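Local coordinates for phosphate-specific transport system accessory protein PhoU homolog (Streptococcus pneumoniae, PDB 2I0M) that probably takes part in regulating phosphate uptake and forms an all-helical homodimer that binds zinc ions, at residues E117-M122 and Y185-L190; G123-S128 and E153-Y158. All coordinates share one frame; numbering follows the deposited sequence.

Contact 1: residues E117-M122 and Y185-L190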
ATOM      1  N   GLU A 117     -12.913 -17.918  14.071  1.00 39.02           N
ATOM      2  CA  GLU A 117     -13.297 -16.827  14.968  1.00 38.14           C
ATOM      3  C   GLU A 117     -12.235 -15.730  15.153  1.00 38.01           C
ATOM      4  O   GLU A 117     -12.572 -14.543  15.235  1.00 37.44           O
ATOM      5  CB  GLU A 117     -13.777 -17.370  16.329  1.00 38.32           C
ATOM      6  CG  GLU A 117     -15.060 -18.200  16.272  1.00 36.36           C
ATOM      7  CD  GLU A 117     -16.196 -17.518  15.512  1.00 35.14           C
ATOM      8  OE1 GLU A 117     -16.423 -16.289  15.701  1.00 31.07           O
ATOM      9  OE2 GLU A 117     -16.871 -18.220  14.717  1.00 36.59           O
ATOM     10  N   GLN A 118     -10.965 -16.125  15.207  1.00 38.00           N
ATOM     11  CA  GLN A 118      -9.847 -15.167  15.157  1.00 38.40           C
ATOM     12  C   GLN A 118      -9.905 -14.290  13.899  1.00 38.11           C
ATOM     13  O   GLN A 118      -9.710 -13.073  13.959  1.00 38.29           O
ATOM     14  CB  GLN A 118      -8.506 -15.891  15.205  1.00 38.74           C
ATOM     15  CG  GLN A 118      -7.977 -16.185  16.605  1.00 40.23           C
ATOM     16  CD  GLN A 118      -6.448 -16.097  16.665  1.00 42.20           C
ATOM     17  OE1 GLN A 118      -5.870 -15.045  16.411  1.00 41.82           O
ATOM     18  NE2 GLN A 118      -5.797 -17.205  17.005  1.00 43.63           N
ATOM     19  N   LEU A 119     -10.191 -14.926  12.771  1.00 37.82           N
ATOM     20  CA  LEU A 119     -10.374 -14.257  11.494  1.00 37.55           C
ATOM     21  C   LEU A 119     -11.539 -13.255  11.502  1.00 37.04           C
ATOM     22  O   LEU A 119     -11.432 -12.160  10.930  1.00 36.73           O
ATOM     23  CB  LEU A 119     -10.583 -15.311  10.406  1.00 37.76           C
ATOM     24  CG  LEU A 119     -10.109 -14.867   9.025  1.00 40.34           C
ATOM     25  CD1 LEU A 119      -9.467 -16.034   8.275  1.00 41.13           C
ATOM     26  CD2 LEU A 119     -11.265 -14.250   8.248  1.00 41.44           C
ATOM     27  N   HIS A 120     -12.646 -13.656  12.136  1.00 36.36           N
ATOM     28  CA  HIS A 120     -13.815 -12.804  12.370  1.00 36.00           C
ATOM     29  C   HIS A 120     -13.398 -11.584  13.185  1.00 35.59           C
ATOM     30  O   HIS A 120     -13.877 -10.483  12.950  1.00 35.33           O
ATOM     31  CB  HIS A 120     -14.929 -13.582  13.134  1.00 35.99           C
ATOM     32  CG  HIS A 120     -15.647 -14.617  12.313  1.00 36.35           C
ATOM     33  ND1 HIS A 120     -16.773 -15.278  12.766  1.00 39.71           N
ATOM     34  CD2 HIS A 120     -15.419 -15.085  11.063  1.00 38.22           C
ATOM     35  CE1 HIS A 120     -17.191 -16.124  11.842  1.00 39.24           C
ATOM     36  NE2 HIS A 120     -16.387 -16.026  10.797  1.00 38.95           N
ATOM     37  N   GLN A 121     -12.509 -11.795  14.153  1.00 35.76           N
ATOM     38  CA  GLN A 121     -12.044 -10.720  15.025  1.00 35.83           C
ATOM     39  C   GLN A 121     -11.147  -9.739  14.291  1.00 35.59           C
ATOM     40  O   GLN A 121     -11.317  -8.532  14.428  1.00 35.48           O
ATOM     41  CB  GLN A 121     -11.339 -11.269  16.260  1.00 36.11           C
ATOM     42  CG  GLN A 121     -12.253 -12.051  17.201  1.00 37.09           C
ATOM     43  CD  GLN A 121     -13.451 -11.251  17.661  1.00 38.89           C
ATOM     44  OE1 GLN A 121     -13.331 -10.066  17.984  1.00 41.23           O
ATOM     45  NE2 GLN A 121     -14.620 -11.891  17.699  1.00 36.99           N
ATOM     46  N   MET A 122     -10.205 -10.264  13.506  1.00 35.41           N
ATOM     47  CA  MET A 122      -9.353  -9.443  12.656  1.00 33.98           C
ATOM     48  C   MET A 122     -10.237  -8.639  11.714  1.00 35.86           C
ATOM     49  O   MET A 122      -9.978  -7.453  11.458  1.00 35.58           O
ATOM     50  CB  MET A 122      -8.380 -10.332  11.869  1.00 34.86           C
ATOM     51  CG  MET A 122      -7.404  -9.598  10.932  1.00 32.77           C
ATOM     52  SD  MET A 122      -6.214 -10.683  10.095  1.00 28.94           S
ATOM     53  CE  MET A 122      -7.289 -11.806   9.286  1.00 35.01           C
ATOM     54  N   TYR A 185      -4.097 -15.623   1.718  1.00 40.21           N
ATOM     55  CA  TYR A 185      -4.430 -14.431   0.927  1.00 39.98           C
ATOM     56  C   TYR A 185      -5.415 -13.551   1.672  1.00 39.77           C
ATOM     57  O   TYR A 185      -5.195 -12.349   1.782  1.00 40.05           O
ATOM     58  CB  TYR A 185      -5.020 -14.791  -0.433  1.00 40.27           C
ATOM     59  CG  TYR A 185      -4.127 -15.631  -1.318  1.00 41.62           C
ATOM     60  CD1 TYR A 185      -2.731 -15.521  -1.256  1.00 41.55           C
ATOM     61  CD2 TYR A 185      -4.678 -16.505  -2.253  1.00 41.34           C
ATOM     62  CE1 TYR A 185      -1.922 -16.283  -2.076  1.00 42.45           C
ATOM     63  CE2 TYR A 185      -3.872 -17.272  -3.079  1.00 41.44           C
ATOM     64  CZ  TYR A 185      -2.499 -17.154  -2.991  1.00 42.23           C
ATOM     65  OH  TYR A 185      -1.692 -17.920  -3.810  1.00 42.76           O
ATOM     66  N   ILE A 186      -6.481 -14.161   2.199  1.00 39.02           N
ATOM     67  CA  ILE A 186      -7.527 -13.438   2.906  1.00 38.59           C
ATOM     68  C   ILE A 186      -6.957 -12.583   4.032  1.00 38.60           C
ATOM     69  O   ILE A 186      -7.291 -11.399   4.151  1.00 38.43           O
ATOM     70  CB  ILE A 186      -8.630 -14.396   3.450  1.00 38.64           C
ATOM     71  CG1 ILE A 186      -9.511 -14.878   2.298  1.00 38.26           C
ATOM     72  CG2 ILE A 186      -9.468 -13.703   4.530  1.00 37.75           C
ATOM     73  CD1 ILE A 186     -10.234 -16.176   2.561  1.00 40.47           C
ATOM     74  N   ILE A 187      -6.100 -13.176   4.856  1.00 38.77           N
ATOM     75  CA  ILE A 187      -5.553 -12.435   5.990  1.00 39.34           C
ATOM     76  C   ILE A 187      -4.563 -11.365   5.531  1.00 39.55           C
ATOM     77  O   ILE A 187      -4.446 -10.328   6.172  1.00 39.39           O
ATOM     78  CB  ILE A 187      -4.982 -13.352   7.123  1.00 39.26           C
ATOM     79  CG1 ILE A 187      -3.757 -14.140   6.662  1.00 39.82           C
ATOM     80  CG2 ILE A 187      -6.077 -14.271   7.637  1.00 38.76           C
ATOM     81  CD1 ILE A 187      -2.884 -14.642   7.803  1.00 39.37           C
ATOM     82  N   GLY A 188      -3.902 -11.613   4.397  1.00 39.32           N
ATOM     83  CA  GLY A 188      -3.052 -10.616   3.756  1.00 39.70           C
ATOM     84  C   GLY A 188      -3.851  -9.440   3.208  1.00 40.27           C
ATOM     85  O   GLY A 188      -3.382  -8.289   3.234  1.00 40.16           O
ATOM     86  N   HIS A 189      -5.055  -9.721   2.707  1.00 40.09           N
ATOM     87  CA  HIS A 189      -5.943  -8.675   2.198  1.00 40.45           C
ATOM     88  C   HIS A 189      -6.468  -7.775   3.307  1.00 40.23           C
ATOM     89  O   HIS A 189      -6.608  -6.568   3.106  1.00 40.61           O
ATOM     90  CB  HIS A 189      -7.109  -9.263   1.408  1.00 40.57           C
ATOM     91  CG  HIS A 189      -6.730  -9.733   0.039  1.00 41.31           C
ATOM     92  ND1 HIS A 189      -6.074  -8.928  -0.867  1.00 40.29           N
ATOM     93  CD2 HIS A 189      -6.934 -10.918  -0.589  1.00 42.15           C
ATOM     94  CE1 HIS A 189      -5.866  -9.602  -1.986  1.00 41.88           C
ATOM     95  NE2 HIS A 189      -6.376 -10.812  -1.843  1.00 43.21           N
ATOM     96  N   LEU A 190      -6.759  -8.366   4.461  1.00 40.02           N
ATOM     97  CA  LEU A 190      -7.216  -7.630   5.631  1.00 40.00           C
ATOM     98  C   LEU A 190      -6.090  -6.811   6.219  1.00 40.66           C
ATOM     99  O   LEU A 190      -6.297  -5.670   6.635  1.00 40.75           O
ATOM    100  CB  LEU A 190      -7.760  -8.584   6.706  1.00 39.90           C
ATOM    101  CG  LEU A 190      -9.209  -9.052   6.589  1.00 38.83           C
ATOM    102  CD1 LEU A 190      -9.539 -10.102   7.640  1.00 37.05           C
ATOM    103  CD2 LEU A 190     -10.145  -7.854   6.708  1.00 38.89           C
TER

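Contact 2: residues G123-S128 and E153-Y158. With ZN (zinc ion), chain B.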
ATOM      1  N   GLY A 123     -11.290  -9.288  11.214  1.00 36.50           N
ATOM      2  CA  GLY A 123     -12.242  -8.642  10.315  1.00 37.70           C
ATOM      3  C   GLY A 123     -13.028  -7.523  10.970  1.00 38.69           C
ATOM      4  O   GLY A 123     -13.145  -6.435  10.406  1.00 39.47           O
ATOM      5  N   LYS A 124     -13.564  -7.798  12.160  1.00 39.63           N
ATOM      6  CA  LYS A 124     -14.328  -6.835  12.966  1.00 40.19           C
ATOM      7  C   LYS A 124     -13.491  -5.586  13.324  1.00 40.67           C
ATOM      8  O   LYS A 124     -14.006  -4.466  13.298  1.00 40.69           O
ATOM      9  CB  LYS A 124     -14.890  -7.515  14.246  1.00 40.09           C
ATOM     10  CG  LYS A 124     -16.063  -8.541  14.026  1.00 41.05           C
ATOM     11  CD  LYS A 124     -16.418  -9.445  15.290  1.00 40.09           C
ATOM     12  CE  LYS A 124     -17.411 -10.621  14.930  1.00 40.82           C
ATOM     13  NZ  LYS A 124     -17.485 -11.942  15.812  1.00 38.05           N
ATOM     14  N   LEU A 125     -12.212  -5.773  13.653  1.00 41.35           N
ATOM     15  CA  LEU A 125     -11.333  -4.643  13.998  1.00 42.07           C
ATOM     16  C   LEU A 125     -10.979  -3.808  12.759  1.00 42.71           C
ATOM     17  O   LEU A 125     -10.916  -2.579  12.820  1.00 43.47           O
ATOM     18  CB  LEU A 125     -10.076  -5.101  14.763  1.00 42.06           C
ATOM     19  CG  LEU A 125      -9.007  -4.053  15.171  1.00 42.34           C
ATOM     20  CD1 LEU A 125      -9.493  -2.996  16.185  1.00 42.25           C
ATOM     21  CD2 LEU A 125      -7.753  -4.722  15.705  1.00 42.07           C
ATOM     22  N   SER A 126     -10.795  -4.479  11.627  1.00 42.89           N
ATOM     23  CA  SER A 126     -10.617  -3.812  10.340  1.00 42.41           C
ATOM     24  C   SER A 126     -11.810  -2.905  10.010  1.00 42.39           C
ATOM     25  O   SER A 126     -11.642  -1.723   9.702  1.00 42.75           O
ATOM     26  CB  SER A 126     -10.398  -4.852   9.233  1.00 42.16           C
ATOM     27  OG  SER A 126      -9.134  -5.486   9.387  1.00 41.79           O
ATOM     28  N   LEU A 127     -13.010  -3.464  10.072  1.00 42.36           N
ATOM     29  CA  LEU A 127     -14.226  -2.704   9.797  1.00 42.45           C
ATOM     30  C   LEU A 127     -14.378  -1.496  10.719  1.00 42.46           C
ATOM     31  O   LEU A 127     -14.679  -0.404  10.252  1.00 43.42           O
ATOM     32  CB  LEU A 127     -15.453  -3.592   9.921  1.00 41.99           C
ATOM     33  CG  LEU A 127     -15.667  -4.653   8.838  1.00 42.98           C
ATOM     34  CD1 LEU A 127     -17.038  -5.321   9.066  1.00 38.72           C
ATOM     35  CD2 LEU A 127     -15.600  -4.042   7.449  1.00 41.55           C
ATOM     36  N   SER A 128     -14.164  -1.682  12.017  1.00 41.66           N
ATOM     37  CA  SER A 128     -14.458  -0.607  12.945  1.00 41.48           C
ATOM     38  C   SER A 128     -13.433   0.513  12.819  1.00 40.79           C
ATOM     39  O   SER A 128     -13.763   1.673  13.008  1.00 41.25           O
ATOM     40  CB  SER A 128     -14.606  -1.109  14.383  1.00 41.05           C
ATOM     41  OG  SER A 128     -13.353  -1.325  14.978  1.00 42.63           O
ATOM     42  N   GLU A 153      -1.445  -2.205  15.002  1.00 49.45           N
ATOM     43  CA  GLU A 153      -0.607  -3.126  15.787  1.00 49.91           C
ATOM     44  C   GLU A 153      -1.346  -4.442  16.039  1.00 49.21           C
ATOM     45  O   GLU A 153      -0.800  -5.511  15.796  1.00 49.30           O
ATOM     46  CB  GLU A 153      -0.153  -2.503  17.128  1.00 49.76           C
ATOM     47  CG  GLU A 153       1.146  -3.126  17.708  1.00 51.04           C
ATOM     48  CD  GLU A 153       1.470  -2.710  19.164  1.00 51.97           C
ATOM     49  OE1 GLU A 153       0.860  -1.753  19.701  1.00 55.61           O
ATOM     50  OE2 GLU A 153       2.354  -3.345  19.785  1.00 53.71           O
ATOM     51  N   GLN A 154      -2.596  -4.353  16.492  1.00 48.83           N
ATOM     52  CA  GLN A 154      -3.414  -5.542  16.763  1.00 48.64           C
ATOM     53  C   GLN A 154      -3.708  -6.393  15.519  1.00 47.75           C
ATOM     54  O   GLN A 154      -3.680  -7.630  15.588  1.00 47.49           O
ATOM     55  CB  GLN A 154      -4.721  -5.169  17.469  1.00 48.71           C
ATOM     56  CG  GLN A 154      -4.564  -4.888  18.947  1.00 51.09           C
ATOM     57  CD  GLN A 154      -4.435  -3.405  19.255  1.00 54.59           C
ATOM     58  OE1 GLN A 154      -3.330  -2.904  19.505  1.00 55.60           O
ATOM     59  NE2 GLN A 154      -5.571  -2.691  19.246  1.00 54.51           N
ATOM     60  N   ILE A 155      -4.003  -5.732  14.401  1.00 46.69           N
ATOM     61  CA  ILE A 155      -4.231  -6.427  13.137  1.00 46.00           C
ATOM     62  C   ILE A 155      -2.992  -7.185  12.656  1.00 46.10           C
ATOM     63  O   ILE A 155      -3.106  -8.319  12.173  1.00 45.98           O
ATOM     64  CB  ILE A 155      -4.876  -5.504  12.081  1.00 46.11           C
ATOM     65  CG1 ILE A 155      -6.402  -5.567  12.270  1.00 46.52           C
ATOM     66  CG2 ILE A 155      -4.544  -5.939  10.661  1.00 45.45           C
ATOM     67  CD1 ILE A 155      -7.092  -4.365  11.879  1.00 45.21           C
ATOM     68  N   ASP A 156      -1.819  -6.573  12.833  1.00 45.58           N
ATOM     69  CA  ASP A 156      -0.547  -7.233  12.585  1.00 45.29           C
ATOM     70  C   ASP A 156      -0.378  -8.490  13.442  1.00 44.86           C
ATOM     71  O   ASP A 156       0.072  -9.523  12.948  1.00 44.64           O
ATOM     72  CB  ASP A 156       0.614  -6.257  12.809  1.00 45.28           C
ATOM     73  CG  ASP A 156       0.776  -5.263  11.661  1.00 46.27           C
ATOM     74  OD1 ASP A 156       1.568  -4.297  11.806  1.00 47.25           O
ATOM     75  OD2 ASP A 156       0.110  -5.448  10.612  1.00 45.59           O
ATOM     76  N   GLN A 157      -0.747  -8.393  14.719  1.00 44.28           N
ATOM     77  CA  GLN A 157      -0.713  -9.527  15.646  1.00 43.64           C
ATOM     78  C   GLN A 157      -1.660 -10.640  15.205  1.00 42.52           C
ATOM     79  O   GLN A 157      -1.294 -11.806  15.209  1.00 42.54           O
ATOM     80  CB  GLN A 157      -1.039  -9.069  17.064  1.00 43.59           C
ATOM     81  CG  GLN A 157       0.057  -8.218  17.681  1.00 44.56           C
ATOM     82  CD  GLN A 157      -0.363  -7.492  18.961  1.00 45.19           C
ATOM     83  OE1 GLN A 157       0.337  -6.587  19.417  1.00 48.64           O
ATOM     84  NE2 GLN A 157      -1.494  -7.887  19.544  1.00 46.34           N
ATOM     85  N   TYR A 158      -2.864 -10.272  14.803  1.00 41.78           N
ATOM     86  CA  TYR A 158      -3.765 -11.220  14.161  1.00 41.61           C
ATOM     87  C   TYR A 158      -3.116 -11.811  12.918  1.00 41.22           C
ATOM     88  O   TYR A 158      -3.189 -13.013  12.697  1.00 41.66           O
ATOM     89  CB  TYR A 158      -5.101 -10.571  13.777  1.00 41.43           C
ATOM     90  CG  TYR A 158      -6.052 -10.300  14.922  1.00 41.54           C
ATOM     91  CD1 TYR A 158      -6.435 -11.310  15.801  1.00 40.80           C
ATOM     92  CD2 TYR A 158      -6.605  -9.032  15.097  1.00 43.29           C
ATOM     93  CE1 TYR A 158      -7.325 -11.060  16.845  1.00 41.83           C
ATOM     94  CE2 TYR A 158      -7.505  -8.767  16.134  1.00 42.61           C
ATOM     95  CZ  TYR A 158      -7.857  -9.784  17.007  1.00 42.04           C
ATOM     96  OH  TYR A 158      -8.736  -9.516  18.030  1.00 41.21           O
TER
HETATM   97 ZN    ZN B 217      -0.444  -3.838   9.205  1.00 57.88          ZN

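Contact 1: residues E117-M122 and Y185-L190
M122 reaches across to I187 and L190 at an interface between helix 117-136 and helix 177-209 in the all-helical PhoU fold. The evidence for near-parallel packing is the 21° angle between the N-to-C directions of segments 117-122 and 185-190, whose axes come within 11.0 Å. The contact buries 245 Å² in all, and every touching residue is buried in the assembly.

M122 carries the largest share, 76 Å². Its CG lies anti to the backbone N and the chain runs extended as far as SD; the bend comes at chi3 (56°), which sets the terminal methyl between two partners. M122 CE stands 3.2 Å from I187 CG2 and 3.3 Å from L190 CD1. Both values are shorter than usual for carbon-carbon contacts and are doubtful as exact distances; what they establish is that the methyl lies against both partners. M122 crosses I187 at about a right angle, while its approach to L190 is oblique. L190, with 59 Å² buried, makes its contact chiefly through one branch, CD1, which also lies 4.0 Å from M122 CG.

L119 sits one turn earlier and divides its two methyls between successive isoleucines. Its CD1 meets I187 CG2 at 3.9 Å, and CD2 meets I186 CG2 at 4.2 Å, both side chains being crossed at about a right angle. I187 CG2 therefore touches both L119 and M122. The apolar layer continues beyond the two segments: L119 and I186 also touch L34 of helix 5-35, and L190 packs on I100 of helix 74-105. A looser contact adds a backbone atom to the set, L190 CD1 lying 4.3 Å from the carbonyl oxygen of L119.

Contact 2: residues G123-S128 and E153-Y158
L125 and I155 have the nearest CA atoms, 7.4 Å apart, where segments 123-128 and 153-158 run roughly antiparallel at 155°, with their axes approaching to 10.1 Å. L125 supplies the largest buried area, 80 Å², and does so chiefly through one methyl. Its CB points toward the other helix, and CG lies anti to the backbone N (chi1 178°), beside I155: L125 CG is 3.8 Å from I155 CD1. Further out, L125 CD2 touches the aliphatic base of Q154, 3.5 Å from CB, and lies 3.8 Å from I155 CG1. The same methyl comes to the edge of the Y158 ring, near the ring plane, 4.1 Å from CE2.

I155 continues past L125 to S126, where its CD1 reaches S126 OG at 3.4 Å. That contact is not polar pairing: the hydroxyl makes its hydrogen bond to the carbonyl oxygen of M122, one turn back on its own helix.

On a different side of helix 152-168, D156 binds a zinc ion through OD2 at 2.2 Å, joined by E191 and D195; D152 belongs to the same site. L125 therefore packs on the same segment that carries this ligand, without touching the ion itself. Helix 177-209 borders both partners, with A194 against I155 and L190 and F193 against S126, while L127 turns to helix 5-35.

Overall arrangement
The centres of the two contacts lie 8 Å apart, on the same side of the chain's centre. Both use helix 117-136, in consecutive segments: contact 1 joins it to helix 177-209 and contact 2 to helix 152-168. Along the chain, contact 2 is nested within the loop closed by contact 1, and all four segments belong to the same PhoU family region. They also touch directly, M122 CA lying 3.7 Å from Y158 CD2 and L190 CD2 3.7 Å from S126 OG. One helix thus packs against both helices whose acidic residues hold one of the zinc ions, D152 and D156 on one and E191 and D195 on the other.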